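Protein ninB (Enterobacteria phage lambda, PDB 1PC6) probably acts in phage lambda genetic recombination as the Orf protein, with functional similarities to the Escherichia coli RecFOR proteins in initiating genetic exchange. Local coordinates at residues P11-Q14 with Q15-I18; S71-C74 with V75-A79; V86-L89 with A90-F94. All blocks are in the same frame, centred on the assembly; numbering follows the deposited sequence.

Interaction 1: residues P11-Q14 with Q15-I18; sequences PAHQ and QNAI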
loop_
_atom_site.group_PDB
_atom_site.type_symbol
_atom_site.label_atom_id
_atom_site.label_comp_id
_atom_site.label_asym_id
_atom_site.label_seq_id
_atom_site.Cartn_x
_atom_site.Cartn_y
_atom_site.Cartn_z
ATOM N N PRO A 11 19.052 9.795 -13.083
ATOM C CA PRO A 11 18.816 9.658 -14.525
ATOM C C PRO A 11 19.503 8.413 -15.068
ATOM O O PRO A 11 19.075 7.837 -16.069
ATOM C CB PRO A 11 19.401 10.950 -15.096
ATOM C CG PRO A 11 20.528 11.237 -14.163
ATOM C CD PRO A 11 19.879 10.985 -12.814
ATOM N N ALA A 12 20.581 8.008 -14.406
ATOM C CA ALA A 12 21.288 6.808 -14.822
ATOM C C ALA A 12 20.290 5.683 -14.576
ATOM O O ALA A 12 20.071 4.835 -15.447
ATOM C CB ALA A 12 22.544 6.607 -13.978
ATOM N N HIS A 13 19.671 5.700 -13.392
ATOM C CA HIS A 13 18.682 4.693 -13.024
ATOM C C HIS A 13 17.512 4.740 -13.998
ATOM O O HIS A 13 17.029 3.710 -14.460
ATOM C CB HIS A 13 18.162 4.920 -11.591
ATOM C CG HIS A 13 19.026 4.313 -10.524
ATOM N ND1 HIS A 13 19.586 3.058 -10.639
ATOM C CD2 HIS A 13 19.393 4.775 -9.303
ATOM C CE1 HIS A 13 20.262 2.771 -9.539
ATOM N NE2 HIS A 13 20.160 3.796 -8.711
ATOM N N GLN A 14 17.066 5.947 -14.313
ATOM C CA GLN A 14 15.948 6.144 -15.223
ATOM C C GLN A 14 16.203 5.561 -16.615
ATOM O O GLN A 14 15.299 5.004 -17.252
ATOM C CB GLN A 14 15.657 7.637 -15.336
ATOM C CG GLN A 14 14.565 7.987 -16.317
ATOM C CD GLN A 14 14.526 9.466 -16.621
ATOM O OE1 GLN A 14 13.693 9.928 -17.397
ATOM N NE2 GLN A 14 15.435 10.221 -16.011
ATOM N N GLN A 15 17.440 5.699 -17.083
ATOM C CA GLN A 15 17.832 5.211 -18.403
ATOM C C GLN A 15 17.708 3.695 -18.505
ATOM O O GLN A 15 17.384 3.160 -19.559
ATOM C CB GLN A 15 19.267 5.653 -18.703
ATOM C CG GLN A 15 19.712 5.458 -20.151
ATOM C CD GLN A 15 18.751 6.069 -21.167
ATOM O OE1 GLN A 15 18.164 7.127 -20.927
ATOM N NE2 GLN A 15 18.602 5.407 -22.320
ATOM N N ASN A 16 17.970 3.004 -17.403
ATOM C CA ASN A 16 17.867 1.549 -17.373
ATOM C C ASN A 16 16.426 1.158 -17.648
ATOM O O ASN A 16 16.156 0.256 -18.435
ATOM C CB ASN A 16 18.266 1.002 -15.996
ATOM C CG ASN A 16 19.601 1.543 -15.512
ATOM O OD1 ASN A 16 20.567 1.619 -16.275
ATOM N ND2 ASN A 16 19.666 1.906 -14.232
ATOM N N ALA A 17 15.512 1.859 -16.986
ATOM C CA ALA A 17 14.089 1.613 -17.102
ATOM C C ALA A 17 13.559 1.816 -18.500
ATOM O O ALA A 17 12.982 0.899 -19.081
ATOM C CB ALA A 17 13.340 2.500 -16.140
ATOM N N ILE A 18 13.756 3.013 -19.047
ATOM C CA ILE A 18 13.244 3.317 -20.383
ATOM C C ILE A 18 13.781 2.367 -21.453
ATOM O O ILE A 18 13.175 2.199 -22.511
ATOM C CB ILE A 18 13.529 4.799 -20.790
ATOM C CG1 ILE A 18 14.862 4.922 -21.507
ATOM C CG2 ILE A 18 13.575 5.683 -19.558
ATOM C CD1 ILE A 18 15.150 6.333 -21.957
#
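Asn16 and His13 meet one turn apart near the start of helix 11-22. The amide nitrogen ND2 of Asn16 lies at the edge of the imidazole, close to the ring plane, 3.8 Å from ND1 of His13. Ring and amide do not stack, since their planes stand 76° apart. The first torsion of Asn16 explains the meeting: with CG beside its own backbone N (chi1 -51°), the short side chain folds back toward the preceding turn and its CG comes close to the carbonyl oxygens of Ala12 and His13. The nitrogen ND2 of Asn16 comes to 3.2 Å from Ala12 O, at an angle too poor for a hydrogen bond.

The other side-chain contact, between Gln14 and Ile18, is mainly between carbons. Gln14 CG and Ile18 CG2 touch at 4.1 Å, and the two side chains cross obliquely. Gln14 places CG away from its backbone N and runs on extended, so only the first part of its chain meets Ile18.

Behind the side chains is the opening helical backbone. Gln15 N bonds to Pro11 O at 2.9 Å, and Ile18 N reaches Gln14 O at 3.1 Å in a nearly straight bond (172°). Between them, the bonds from Asn16 N to Ala12 O and from Ala17 N to His13 O are weak. Ser10 OG, just ahead of Pro11, accepts a hydrogen bond from the amide of His13.

Strand 4-8 lies against one flank of the helix, with Ile8 touching Gln14 and Phe6 touching both Asn16 and Ala17. The second subunit also packs here: its Pro26 meets Pro11, its Ile24 meets Gln14, and its Val21 lies on Ala17 and Ile18, so the helix joins its own strand to the dimer interface.

Interaction 2: residues S71-C74 with V75-A79; sequences SWKC and VFTAA. With BME (beta-mercaptoethanol), chain C.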
loop_
_atom_site.group_PDB
_atom_site.type_symbol
_atom_site.label_atom_id
_atom_site.label_comp_id
_atom_site.label_asym_id
_atom_site.label_seq_id
_atom_site.Cartn_x
_atom_site.Cartn_y
_atom_site.Cartn_z
ATOM N N SER A 71 -1.018 -4.989 11.816
ATOM C CA SER A 71 -1.701 -4.639 13.042
ATOM C C SER A 71 -0.817 -3.745 13.905
ATOM O O SER A 71 -1.317 -2.820 14.539
ATOM C CB SER A 71 -2.082 -5.907 13.814
ATOM O OG SER A 71 -2.926 -6.760 13.052
ATOM N N TRP A 72 0.489 -4.009 13.941
ATOM C CA TRP A 72 1.393 -3.184 14.739
ATOM C C TRP A 72 1.561 -1.789 14.135
ATOM O O TRP A 72 1.819 -0.823 14.860
ATOM C CB TRP A 72 2.767 -3.845 14.895
ATOM C CG TRP A 72 2.893 -4.767 16.085
ATOM C CD1 TRP A 72 2.977 -6.132 16.062
ATOM C CD2 TRP A 72 2.955 -4.389 17.468
ATOM N NE1 TRP A 72 3.089 -6.624 17.340
ATOM C CE2 TRP A 72 3.079 -5.574 18.221
ATOM C CE3 TRP A 72 2.918 -3.164 18.143
ATOM C CZ2 TRP A 72 3.167 -5.568 19.619
ATOM C CZ3 TRP A 72 3.006 -3.159 19.529
ATOM C CH2 TRP A 72 3.130 -4.354 20.252
ATOM N N LYS A 73 1.416 -1.668 12.815
ATOM C CA LYS A 73 1.550 -0.358 12.185
ATOM C C LYS A 73 0.423 0.524 12.716
ATOM O O LYS A 73 0.631 1.689 13.041
ATOM C CB LYS A 73 1.480 -0.476 10.659
ATOM C CG LYS A 73 1.828 0.814 9.927
ATOM C CD LYS A 73 2.095 0.577 8.443
ATOM C CE LYS A 73 0.830 0.328 7.610
ATOM N NZ LYS A 73 0.119 1.576 7.187
ATOM N N CYS A 74 -0.772 -0.055 12.822
ATOM C CA CYS A 74 -1.939 0.656 13.344
ATOM C C CYS A 74 -1.683 1.200 14.746
ATOM O O CYS A 74 -1.806 2.400 14.996
ATOM C CB CYS A 74 -3.152 -0.276 13.399
ATOM S SG CYS A 74 -4.192 -0.256 11.950
ATOM N N VAL A 75 -1.345 0.293 15.656
ATOM C CA VAL A 75 -1.080 0.652 17.035
ATOM C C VAL A 75 -0.059 1.778 17.092
ATOM O O VAL A 75 -0.259 2.786 17.774
ATOM C CB VAL A 75 -0.537 -0.555 17.828
ATOM C CG1 VAL A 75 -0.402 -0.193 19.297
ATOM C CG2 VAL A 75 -1.451 -1.754 17.650
ATOM N N PHE A 76 1.039 1.609 16.371
ATOM C CA PHE A 76 2.060 2.631 16.384
ATOM C C PHE A 76 1.540 3.914 15.778
ATOM O O PHE A 76 1.700 4.972 16.365
ATOM C CB PHE A 76 3.321 2.152 15.665
ATOM C CG PHE A 76 4.174 1.243 16.502
ATOM C CD1 PHE A 76 4.690 1.682 17.714
ATOM C CD2 PHE A 76 4.439 -0.061 16.093
ATOM C CE1 PHE A 76 5.458 0.831 18.518
ATOM C CE2 PHE A 76 5.208 -0.924 16.887
ATOM C CZ PHE A 76 5.717 -0.476 18.102
ATOM N N THR A 77 0.901 3.837 14.619
ATOM C CA THR A 77 0.370 5.043 13.997
ATOM C C THR A 77 -0.683 5.677 14.904
ATOM O O THR A 77 -0.799 6.897 14.983
ATOM C CB THR A 77 -0.261 4.725 12.651
ATOM O OG1 THR A 77 0.748 4.242 11.757
ATOM C CG2 THR A 77 -0.903 5.961 12.061
ATOM N N ALA A 78 -1.446 4.841 15.598
ATOM C CA ALA A 78 -2.483 5.330 16.496
ATOM C C ALA A 78 -1.886 6.181 17.602
ATOM O O ALA A 78 -2.532 7.093 18.102
ATOM C CB ALA A 78 -3.243 4.166 17.097
ATOM N N ALA A 79 -0.651 5.874 17.983
ATOM C CA ALA A 79 0.049 6.603 19.046
ATOM C C ALA A 79 0.495 8.012 18.629
ATOM O O ALA A 79 0.795 8.854 19.475
ATOM C CB ALA A 79 1.259 5.792 19.523
HETATM C C1 BME C . -1.308 2.601 9.729
HETATM C C2 BME C . -2.448 2.918 10.709
HETATM O O1 BME C . -1.080 1.206 9.698
HETATM S S2 BME C . -3.972 2.089 10.180
#
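Lys73 O is gripped twice by Thr77, one turn on in helix 69-80: by the backbone N at 2.7 Å and by the hydroxyl OG1 at 2.9 Å. The amide bond is the ordinary helical i to i+4 link; the hydroxyl comes in above the carbonyl plane, 42° out of it. Thr77 can do both because OG1 sits beside its own backbone N (chi1 -64°), which turns the hydroxyl back toward the preceding turn; the bond to Lys73 O then holds that rotation.

On another face, Trp72 and Phe76 bring their rings together. The planes are 29° apart and the six-membered rings are slid so far, with centroids separated by 5.3 Å, that they barely overlap; the touch is between Trp72 CE3 and Phe76 CE2. Phe119 of helix 106-122 meets the Phe76 ring edge-to-face, and Trp62 lies against Trp72, making an aromatic cluster in the core. Leu89 of the second subunit packs on Val75, Phe76 and Ala79.

A beta-mercaptoethanol, probably from the crystallisation liquor, sits beside Lys73, Cys74 and Thr77. Lys73 NZ hydrogen-bonds to Thr101 OG1 and, more weakly, to the additive's O1 at 2.8 Å. The additive is deposited as a disulfide with Cys74, although the modelled bond from SG to S2 is stretched to 2.9 Å.

Interaction 3: residues V86-L89 with A90-F94; sequences VPNL and AGNGF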
loop_
_atom_site.group_PDB
_atom_site.type_symbol
_atom_site.label_atom_id
_atom_site.label_comp_id
_atom_site.label_asym_id
_atom_site.label_seq_id
_atom_site.Cartn_x
_atom_site.Cartn_y
_atom_site.Cartn_z
ATOM N N VAL A 86 -15.953 7.084 11.354
ATOM C CA VAL A 86 -16.928 7.433 10.327
ATOM C C VAL A 86 -18.125 6.461 10.318
ATOM O O VAL A 86 -18.014 5.335 10.808
ATOM C CB VAL A 86 -16.210 7.468 8.959
ATOM C CG1 VAL A 86 -15.938 6.051 8.471
ATOM C CG2 VAL A 86 -17.009 8.272 7.972
ATOM N N PRO A 87 -19.293 6.895 9.790
ATOM C CA PRO A 87 -20.487 6.035 9.740
ATOM C C PRO A 87 -20.301 4.844 8.818
ATOM O O PRO A 87 -19.783 4.995 7.717
ATOM C CB PRO A 87 -21.569 6.975 9.226
ATOM C CG PRO A 87 -21.123 8.307 9.705
ATOM C CD PRO A 87 -19.647 8.282 9.439
ATOM N N ASN A 88 -20.731 3.662 9.251
ATOM C CA ASN A 88 -20.586 2.470 8.417
ATOM C C ASN A 88 -21.559 2.490 7.243
ATOM O O ASN A 88 -22.415 3.372 7.156
ATOM C CB ASN A 88 -20.755 1.181 9.249
ATOM C CG ASN A 88 -22.180 0.952 9.748
ATOM O OD1 ASN A 88 -23.104 1.709 9.455
ATOM N ND2 ASN A 88 -22.354 -0.118 10.508
ATOM N N LEU A 89 -21.422 1.524 6.336
ATOM C CA LEU A 89 -22.278 1.460 5.152
ATOM C C LEU A 89 -23.747 1.190 5.467
ATOM O O LEU A 89 -24.633 1.837 4.914
ATOM C CB LEU A 89 -21.768 0.390 4.185
ATOM C CG LEU A 89 -20.357 0.516 3.620
ATOM C CD1 LEU A 89 -20.137 -0.626 2.665
ATOM C CD2 LEU A 89 -20.170 1.838 2.900
ATOM N N ALA A 90 -23.998 0.224 6.343
ATOM C CA ALA A 90 -25.357 -0.129 6.726
ATOM C C ALA A 90 -26.078 1.056 7.379
ATOM O O ALA A 90 -27.311 1.107 7.410
ATOM C CB ALA A 90 -25.320 -1.306 7.677
ATOM N N GLY A 91 -25.296 1.995 7.911
ATOM C CA GLY A 91 -25.851 3.177 8.546
ATOM C C GLY A 91 -26.428 2.908 9.918
ATOM O O GLY A 91 -27.453 3.468 10.300
ATOM N N ASN A 92 -25.776 2.052 10.682
ATOM C CA ASN A 92 -26.296 1.749 11.998
ATOM C C ASN A 92 -25.153 1.560 12.975
ATOM O O ASN A 92 -25.340 1.120 14.112
ATOM C CB ASN A 92 -27.137 0.477 11.935
ATOM C CG ASN A 92 -26.433 -0.643 11.209
ATOM O OD1 ASN A 92 -25.208 -0.752 11.243
ATOM N ND2 ASN A 92 -27.204 -1.492 10.557
ATOM N N GLY A 93 -23.958 1.889 12.528
ATOM C CA GLY A 93 -22.824 1.721 13.393
ATOM C C GLY A 93 -21.712 2.567 12.860
ATOM O O GLY A 93 -21.920 3.420 11.997
ATOM N N PHE A 94 -20.514 2.306 13.351
ATOM C CA PHE A 94 -19.381 3.091 12.938
ATOM C C PHE A 94 -18.160 2.261 12.599
ATOM O O PHE A 94 -18.046 1.084 12.973
ATOM C CB PHE A 94 -19.062 4.106 14.047
ATOM C CG PHE A 94 -20.177 5.074 14.296
ATOM C CD1 PHE A 94 -20.233 6.281 13.606
ATOM C CD2 PHE A 94 -21.230 4.734 15.141
ATOM C CE1 PHE A 94 -21.332 7.140 13.744
ATOM C CE2 PHE A 94 -22.338 5.585 15.289
ATOM C CZ PHE A 94 -22.389 6.789 14.586
HETATM O O HOH W 1 -19.868 -0.755 11.606
#
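Asn88 organises the loop 88-93 that turns a beta hairpin between strands 84-87 and 94-97, and it does so through hydrogen bonds to Gly91, Asn92 and Gly93. Its side-chain oxygen OD1 faces three successive backbone amides. The hydrogen bond from Asn92 N is sound, at 3.0 Å and in the carbonyl plane on a lone pair; those from Gly91 N and Gly93 N are weak. At the other end of the amide, ND2 of Asn88 donates to OD1 of Asn92 at 3.0 Å, nearly straight (170°) and within the plane of the Asn88 amide. The two side-chain amides are turned 70° from each other. With CG tucked between its backbone N and carbonyl carbon (chi1 69°), Asn88 points its amide inward across the loop, where both ends are used and its rotation is fixed.

Two backbone bonds also close the loop. Asn88 N donates to Gly93 O at 3.0 Å, and Gly91 N makes a weak bond to Asn88 O round a tight turn. Gly91 then takes a positive phi, a conformation that favours glycine. One water joins the two arms, accepting from Asn88 ND2 and donating to Phe94 O.

Apolar contact is slight. Pro87 and Phe94 form a non-hydrogen-bonded antiparallel pair whose side chains diverge, leaving Pro87 CG 4.2 Å from Phe94 CE1.

Below the loop, Val86 is hydrogen-bonded through its backbone to Val95 and packs on Val95 and Ile97 of strand 94-97. The second subunit reaches this end of the hairpin: its Trp62 NE1 bonds to Pro87 O, and Ala79, from its helix 69-80, meets Leu89.

In the fold
From the N terminus the three contacts come in series; none nests in or crosses another. Interaction 1 belongs to helix 11-22, and interaction 2 to helix 69-80, about 36 Å away between centres and on the opposite side of the chain's centre. Each is a local contact along a helix, between residues about a turn apart, and closes no loop. Interaction 3 does close one, at the tip of the hairpin of strands 84-87 and 94-97, which follows helix 69-80. Within one chain interactions 2 and 3 stay about 14 Å apart at their nearest atoms, but across the dimer the hairpin of one subunit packs on helix 69-80 of its partner. All three contacts touch the second subunit.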